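Local coordinates for peptidase M16 domain protein (Alicyclobacillus acidocaldarius subsp. acidocaldarius DSM 446, PDB 4XEA) that probably acts as a metal-dependent peptidase of the M16 family, cleaving peptide bonds, at residues A[326-329]-A[330-334]; A[358-361]-A[362-366]; A[383-387]-A[388-392]. All blocks are in the same frame, centred on the assembly; numbering follows the deposited sequence.

Contact 1 (A[326-329]-A[330-334]); sequences DVLA and ERIQS
Leu328 and Ile332, one helical turn apart, show how i to i+4 side chains share a face of a helix. Their branches meet obliquely: CG of Leu328 lies 3.9 Å from CD1 of Ile332, and the Leu328 CD1 methyl is near the same carbon. The torsions make this possible. Leu328 swings CG back beside its own carbonyl carbon (chi1 175°), while Ile332 sets CG1 beside its backbone N (chi1 -71°), bringing CG1 of Ile332 to 3.4 Å from O of Leu328.

That same oxygen takes the amide of Ile332, N to O 3.0 Å, in one rung of a regular alpha-helical ladder; its neighbours are Glu330 to Asp326, Arg331 to Val327 and Gln333 to Ala329. The last is doubled, weakly. The extended chain of Gln333 returns its amide so that NE2 lies 3.3 Å from O of Ala329, the oxygen already held by N of Gln333 at 3.1 Å. On a more exposed flank, Ser334 OG donates to Glu330 OE2 over 2.8 Å, and OE2 receives it on its anti lone pair, away from the other oxygen.

Further out, Arg331 bends away at chi2 and chi3 to reach Glu296, in a salt bridge, and Ser292, in a hydrogen bond. Leu253 touches Leu328, Ala329 and Ile332 together, while Val417 meets Ala329 and Val255 meets Ile332. The pattern is that of an amphipathic helix laid on a mixed beta sheet, here helix 325-342 against strands 252-258 and 415-422 in the C-terminal half of an M16-type fold.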
loop_
_atom_site.group_PDB
_atom_site.type_symbol
_atom_site.label_atom_id
_atom_site.label_comp_id
_atom_site.label_asym_id
_atom_site.label_seq_id
_atom_site.Cartn_x
_atom_site.Cartn_y
_atom_site.Cartn_z
ATOM N N ASP A 326 26.929 9.528 -8.225
ATOM C CA ASP A 326 27.541 10.711 -8.841
ATOM C C ASP A 326 26.966 10.964 -10.228
ATOM O O ASP A 326 26.602 12.091 -10.560
ATOM C CB ASP A 326 29.085 10.603 -8.903
ATOM C CG ASP A 326 29.593 9.211 -9.324
ATOM O OD1 ASP A 326 28.805 8.248 -9.538
ATOM O OD2 ASP A 326 30.829 9.070 -9.415
ATOM N N VAL A 327 26.878 9.895 -11.016
ATOM C CA VAL A 327 26.386 9.972 -12.383
ATOM C C VAL A 327 24.929 10.438 -12.375
ATOM O O VAL A 327 24.546 11.306 -13.164
ATOM C CB VAL A 327 26.508 8.623 -13.124
ATOM C CG1 VAL A 327 26.026 8.778 -14.567
ATOM C CG2 VAL A 327 27.978 8.099 -13.115
ATOM N N LEU A 328 24.130 9.855 -11.481
ATOM C CA LEU A 328 22.699 10.185 -11.371
ATOM C C LEU A 328 22.529 11.624 -10.975
ATOM O O LEU A 328 21.701 12.323 -11.556
ATOM C CB LEU A 328 21.965 9.278 -10.362
ATOM C CG LEU A 328 20.473 9.604 -10.082
ATOM C CD1 LEU A 328 19.648 9.627 -11.361
ATOM C CD2 LEU A 328 19.875 8.646 -9.061
ATOM N N ALA A 329 23.296 12.076 -9.988
ATOM C CA ALA A 329 23.247 13.480 -9.591
ATOM C C ALA A 329 23.582 14.403 -10.751
ATOM O O ALA A 329 22.950 15.457 -10.898
ATOM C CB ALA A 329 24.164 13.745 -8.421
ATOM N N GLU A 330 24.575 14.043 -11.561
ATOM C CA GLU A 330 24.936 14.877 -12.711
ATOM C C GLU A 330 23.810 14.930 -13.738
ATOM O O GLU A 330 23.533 15.991 -14.300
ATOM C CB GLU A 330 26.223 14.390 -13.390
ATOM C CG GLU A 330 26.529 15.127 -14.721
ATOM C CD GLU A 330 25.944 14.429 -15.992
ATOM O OE1 GLU A 330 26.133 13.194 -16.144
ATOM O OE2 GLU A 330 25.331 15.109 -16.860
ATOM N N ARG A 331 23.175 13.779 -13.992
ATOM C CA ARG A 331 22.116 13.691 -15.005
ATOM C C ARG A 331 20.905 14.523 -14.603
ATOM O O ARG A 331 20.270 15.171 -15.449
ATOM C CB ARG A 331 21.696 12.230 -15.235
ATOM C CG ARG A 331 22.716 11.393 -16.025
ATOM C CD ARG A 331 22.664 11.704 -17.525
ATOM N NE ARG A 331 21.356 11.403 -18.116
ATOM C CZ ARG A 331 20.961 10.194 -18.527
ATOM N NH1 ARG A 331 21.761 9.123 -18.425
ATOM N NH2 ARG A 331 19.746 10.052 -19.055
ATOM N N ILE A 332 20.575 14.483 -13.310
ATOM C CA ILE A 332 19.495 15.306 -12.774
ATOM C C ILE A 332 19.787 16.802 -12.951
ATOM O O ILE A 332 18.946 17.541 -13.417
ATOM C CB ILE A 332 19.250 15.002 -11.286
ATOM C CG1 ILE A 332 18.601 13.618 -11.136
ATOM C CG2 ILE A 332 18.410 16.110 -10.659
ATOM C CD1 ILE A 332 18.696 13.017 -9.707
ATOM N N GLN A 333 20.982 17.237 -12.574
ATOM C CA GLN A 333 21.360 18.632 -12.738
ATOM C C GLN A 333 21.403 19.066 -14.213
ATOM O O GLN A 333 21.019 20.184 -14.525
ATOM C CB GLN A 333 22.721 18.898 -12.078
ATOM C CG GLN A 333 22.682 18.708 -10.548
ATOM C CD GLN A 333 24.049 18.846 -9.886
ATOM O OE1 GLN A 333 24.690 19.889 -9.986
ATOM N NE2 GLN A 333 24.486 17.792 -9.188
ATOM N N SER A 334 21.853 18.190 -15.113
ATOM C CA SER A 334 21.856 18.499 -16.551
ATOM C C SER A 334 20.471 18.642 -17.120
ATOM O O SER A 334 20.197 19.588 -17.850
ATOM C CB SER A 334 22.534 17.391 -17.332
ATOM O OG SER A 334 23.919 17.501 -17.207
#

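Contact 2 (A[358-361]-A[362-366]); sequences GRVL and MSLDQ
Ser363 grips the carbonyl of Arg359 twice, and this is the tight side of the contact. Its hydroxyl OG donates to O of Arg359 over 3.0 Å and its backbone N reaches the same oxygen over 2.9 Å, the two arriving from opposite faces of the carbonyl plane. A chi1 of -74° puts OG beside the serine's own backbone N, folding the hydroxyl back along the helix to a backbone acceptor one turn earlier.

Close packing continues at Met362, present as selenomethionine. Its N bonds to O of Gly358 at 2.9 Å, and its CG passes within 3.2 Å of that same oxygen; the chain then bends at chi3 (-83°), turning CE back over the Gly358 backbone. Leu364 N, by contrast, is shared: it bonds to O of Val360 at 3.0 Å and, weakly, to O of Leu361 at 3.3 Å. This second, i to i+3 bond accompanies a change in the chain's course, for a type I beta turn runs from Ser363 to Gln366.

The apolar contacts are slacker. Leu364 CD1 comes only to 4.3 Å from CD2 of Leu361, and Val360 merely brushes Leu364. Looser still is Arg359: its CB points away from the following turn, and the residue is exposed.

Neighbours meet the rest of the segment: Asp365 turns its carboxylate to the backbone amides of His29 and Gln30 of the second subunit, whose Thr102 also packs on Met362. Within the chain, Val360, Leu361 and Leu364 face helix 387-396, while Ser363 and Leu364 meet helix 367-379, for which Gln366 takes the N-cap position.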
loop_
_atom_site.group_PDB
_atom_site.type_symbol
_atom_site.label_atom_id
_atom_site.label_comp_id
_atom_site.label_asym_id
_atom_site.label_seq_id
_atom_site.Cartn_x
_atom_site.Cartn_y
_atom_site.Cartn_z
ATOM N N GLY A 358 -6.445 12.307 -13.584
ATOM C CA GLY A 358 -6.951 10.937 -13.455
ATOM C C GLY A 358 -6.678 10.343 -12.077
ATOM O O GLY A 358 -7.573 9.757 -11.456
ATOM N N ARG A 359 -5.448 10.513 -11.602
ATOM C CA ARG A 359 -5.029 9.991 -10.312
ATOM C C ARG A 359 -5.903 10.583 -9.194
ATOM O O ARG A 359 -6.367 9.860 -8.308
ATOM C CB ARG A 359 -3.537 10.292 -10.111
ATOM C CG ARG A 359 -2.881 9.687 -8.867
ATOM C CD ARG A 359 -1.427 10.203 -8.665
ATOM N NE ARG A 359 -0.388 9.630 -9.558
ATOM C CZ ARG A 359 -0.358 8.383 -10.037
ATOM N NH1 ARG A 359 0.630 8.001 -10.838
ATOM N NH2 ARG A 359 -1.302 7.512 -9.729
ATOM N N VAL A 360 -6.141 11.886 -9.252
ATOM C CA VAL A 360 -7.012 12.575 -8.293
ATOM C C VAL A 360 -8.474 12.117 -8.407
ATOM O O VAL A 360 -9.069 11.764 -7.409
ATOM C CB VAL A 360 -6.908 14.107 -8.425
ATOM C CG1 VAL A 360 -7.869 14.801 -7.488
ATOM C CG2 VAL A 360 -5.448 14.552 -8.105
ATOM N N LEU A 361 -9.040 12.110 -9.607
ATOM C CA LEU A 361 -10.397 11.576 -9.818
ATOM C C LEU A 361 -10.568 10.147 -9.220
ATOM O O LEU A 361 -11.530 9.898 -8.477
ATOM C CB LEU A 361 -10.753 11.594 -11.297
ATOM C CG LEU A 361 -11.037 12.965 -11.947
ATOM C CD1 LEU A 361 -11.621 12.748 -13.334
ATOM C CD2 LEU A 361 -11.978 13.851 -11.107
HETATM N N MSE A 362 -9.629 9.251 -9.497
HETATM C CA MSE A 362 -9.681 7.886 -8.950
HETATM C C MSE A 362 -9.530 7.851 -7.434
HETATM O O MSE A 362 -10.187 7.064 -6.761
HETATM C CB MSE A 362 -8.634 6.979 -9.603
HETATM C CG MSE A 362 -8.821 6.856 -11.096
HETATM SE SE MSE A 362 -7.742 5.500 -11.995
HETATM C CE MSE A 362 -6.033 6.397 -12.267
ATOM N N SER A 363 -8.699 8.734 -6.905
ATOM C CA SER A 363 -8.468 8.847 -5.458
ATOM C C SER A 363 -9.688 9.358 -4.694
ATOM O O SER A 363 -9.842 9.030 -3.537
ATOM C CB SER A 363 -7.249 9.732 -5.167
ATOM O OG SER A 363 -6.067 9.033 -5.477
ATOM N N LEU A 364 -10.540 10.158 -5.337
ATOM C CA LEU A 364 -11.786 10.630 -4.741
ATOM C C LEU A 364 -12.820 9.507 -4.574
ATOM O O LEU A 364 -13.789 9.682 -3.863
ATOM C CB LEU A 364 -12.417 11.738 -5.593
ATOM C CG LEU A 364 -11.637 13.026 -5.797
ATOM C CD1 LEU A 364 -12.367 13.898 -6.815
ATOM C CD2 LEU A 364 -11.478 13.736 -4.480
ATOM N N ASP A 365 -12.611 8.363 -5.222
ATOM C CA ASP A 365 -13.340 7.126 -4.887
ATOM C C ASP A 365 -13.059 6.558 -3.485
ATOM O O ASP A 365 -13.814 5.687 -3.025
ATOM C CB ASP A 365 -12.982 6.006 -5.864
ATOM C CG ASP A 365 -13.586 6.193 -7.233
ATOM O OD1 ASP A 365 -14.402 7.117 -7.416
ATOM O OD2 ASP A 365 -13.260 5.384 -8.128
ATOM N N GLN A 366 -11.954 6.965 -2.844
ATOM C CA GLN A 366 -11.472 6.277 -1.631
ATOM C C GLN A 366 -11.839 7.050 -0.375
ATOM O O GLN A 366 -11.449 8.213 -0.243
ATOM C CB GLN A 366 -9.937 6.158 -1.642
ATOM C CG GLN A 366 -9.317 5.265 -2.740
ATOM C CD GLN A 366 -9.733 3.820 -2.601
ATOM O OE1 GLN A 366 -9.723 3.271 -1.494
ATOM N NE2 GLN A 366 -10.117 3.188 -3.718
#

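Contact 3 (A[383-387]-A[388-392]); sequences EAFAF and ADVIA
Asp389 folds back over Ala386 where a loop enters helix 387-396, an arrangement that recalls one half of a capping box, the one in which the side chain three residues on accepts from the backbone N at the start; the other half is missing, since Ala386 can offer only its main-chain oxygen. The carboxylate oxygen OD2 of Asp389 accepts from N of Ala386 at 3.2 Å, and the donor stands well above the carboxylate plane, 68° out of it. In return, N of Asp389 donates to O of Ala386 over 2.9 Å, again from above the acceptor's plane. Asp389 and Ala386 thus clasp each other through both main chain and side chain. What permits the fold-back is chi1 of Asp389, -64°, which sets CG beside the residue's own backbone N. A negative charge in the first turn would also be expected to interact well with the helix dipole.

The residues before and after Ala386 are phenylalanines, and their two rings are turned against each other. Phe385 presents its edge to the face of Phe387: CE2 of Phe385 rides over the centre of the Phe387 ring, 3.6 Å above its plane. Another part of the Phe385 edge meets the helix, with CG2 of Val390 near the ring plane and 4.0 Å from CE1 of Phe385.

Beyond the pair, Trp374 meets Phe385 edge-to-face and Ile269 touches both Phe385 and Val390, while Phe387 packs on Phe369 and Leu370 of helix 367-379. The first regular helical bond follows at once: Ile391 donates its N to O of Phe387 over 3.0 Å, almost straight, with an N-H to acceptor angle of 170°.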
loop_
_atom_site.group_PDB
_atom_site.type_symbol
_atom_site.label_atom_id
_atom_site.label_comp_id
_atom_site.label_asym_id
_atom_site.label_seq_id
_atom_site.Cartn_x
_atom_site.Cartn_y
_atom_site.Cartn_z
ATOM N N GLU A 383 -9.994 27.095 4.981
ATOM C CA GLU A 383 -11.049 27.066 5.997
ATOM C C GLU A 383 -12.400 26.680 5.372
ATOM O O GLU A 383 -13.243 26.103 6.037
ATOM C CB GLU A 383 -11.064 28.438 6.731
ATOM C CG GLU A 383 -11.982 28.573 7.992
ATOM C CD GLU A 383 -11.388 27.941 9.256
ATOM O OE1 GLU A 383 -10.151 27.764 9.348
ATOM O OE2 GLU A 383 -12.178 27.602 10.161
ATOM N N ALA A 384 -12.568 26.936 4.074
ATOM C CA ALA A 384 -13.746 26.527 3.321
ATOM C C ALA A 384 -13.402 25.512 2.223
ATOM O O ALA A 384 -13.943 25.564 1.116
ATOM C CB ALA A 384 -14.467 27.793 2.729
ATOM N N PHE A 385 -12.511 24.580 2.537
ATOM C CA PHE A 385 -11.962 23.677 1.525
ATOM C C PHE A 385 -13.044 22.945 0.750
ATOM O O PHE A 385 -14.085 22.602 1.318
ATOM C CB PHE A 385 -11.077 22.605 2.168
ATOM C CG PHE A 385 -10.541 21.609 1.183
ATOM C CD1 PHE A 385 -9.567 21.991 0.268
ATOM C CD2 PHE A 385 -11.025 20.301 1.152
ATOM C CE1 PHE A 385 -9.073 21.100 -0.641
ATOM C CE2 PHE A 385 -10.553 19.387 0.217
ATOM C CZ PHE A 385 -9.561 19.777 -0.668
ATOM N N ALA A 386 -12.802 22.714 -0.543
ATOM C CA ALA A 386 -13.655 21.862 -1.352
ATOM C C ALA A 386 -12.733 21.168 -2.357
ATOM O O ALA A 386 -11.823 21.788 -2.878
ATOM C CB ALA A 386 -14.725 22.689 -2.079
ATOM N N PHE A 387 -12.962 19.893 -2.615
ATOM C CA PHE A 387 -12.185 19.185 -3.644
ATOM C C PHE A 387 -12.301 19.818 -5.046
ATOM O O PHE A 387 -11.361 19.742 -5.854
ATOM C CB PHE A 387 -12.562 17.692 -3.683
ATOM C CG PHE A 387 -11.965 16.915 -2.557
ATOM C CD1 PHE A 387 -10.597 16.720 -2.506
ATOM C CD2 PHE A 387 -12.748 16.426 -1.529
ATOM C CE1 PHE A 387 -10.017 16.056 -1.458
ATOM C CE2 PHE A 387 -12.157 15.747 -0.472
ATOM C CZ PHE A 387 -10.790 15.586 -0.443
ATOM N N ALA A 388 -13.430 20.465 -5.327
ATOM C CA ALA A 388 -13.583 21.205 -6.569
ATOM C C ALA A 388 -12.480 22.227 -6.714
ATOM O O ALA A 388 -12.161 22.626 -7.839
ATOM C CB ALA A 388 -14.975 21.901 -6.649
ATOM N N ASP A 389 -11.926 22.674 -5.586
ATOM C CA ASP A 389 -10.852 23.658 -5.591
ATOM C C ASP A 389 -9.592 23.039 -6.232
ATOM O O ASP A 389 -8.876 23.722 -6.973
ATOM C CB ASP A 389 -10.475 24.144 -4.169
ATOM C CG ASP A 389 -11.604 24.915 -3.437
ATOM O OD1 ASP A 389 -12.566 25.398 -4.069
ATOM O OD2 ASP A 389 -11.447 25.064 -2.190
ATOM N N VAL A 390 -9.307 21.778 -5.899
ATOM C CA VAL A 390 -8.151 21.060 -6.436
ATOM C C VAL A 390 -8.381 20.783 -7.920
ATOM O O VAL A 390 -7.573 21.151 -8.766
ATOM C CB VAL A 390 -7.882 19.745 -5.656
ATOM C CG1 VAL A 390 -6.715 18.916 -6.260
ATOM C CG2 VAL A 390 -7.603 20.068 -4.200
ATOM N N ILE A 391 -9.533 20.220 -8.238
ATOM C CA ILE A 391 -9.848 19.941 -9.624
ATOM C C ILE A 391 -9.719 21.209 -10.468
ATOM O O ILE A 391 -9.122 21.170 -11.545
ATOM C CB ILE A 391 -11.269 19.351 -9.786
ATOM C CG1 ILE A 391 -11.320 17.972 -9.133
ATOM C CG2 ILE A 391 -11.675 19.314 -11.257
ATOM C CD1 ILE A 391 -10.413 16.883 -9.803
ATOM N N ALA A 392 -10.254 22.324 -9.976
ATOM C CA ALA A 392 -10.209 23.563 -10.738
ATOM C C ALA A 392 -8.771 24.050 -11.003
ATOM O O ALA A 392 -8.498 24.575 -12.081
ATOM C CB ALA A 392 -11.079 24.679 -10.078
#

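How the contacts relate
Read from the N terminus, the three contacts come in series along the chain: each is a local contact within a continuous segment and closes no long loop, and none nests in or crosses another. Contact 1 lies on helix 325-342, packed on the five-stranded sheet. Helix 346-363 follows directly and carries contact 2, yet the two centres lie about 33 Å apart. After helix 367-379 comes contact 3, where the chain enters helix 387-396; its centre is about 14 Å from that of contact 2. These two touch, with CD2 of Leu361 3.7 Å from CD1 of Ile391, tying helix 346-363 to helix 387-396, while contact 2 also faces the second subunit.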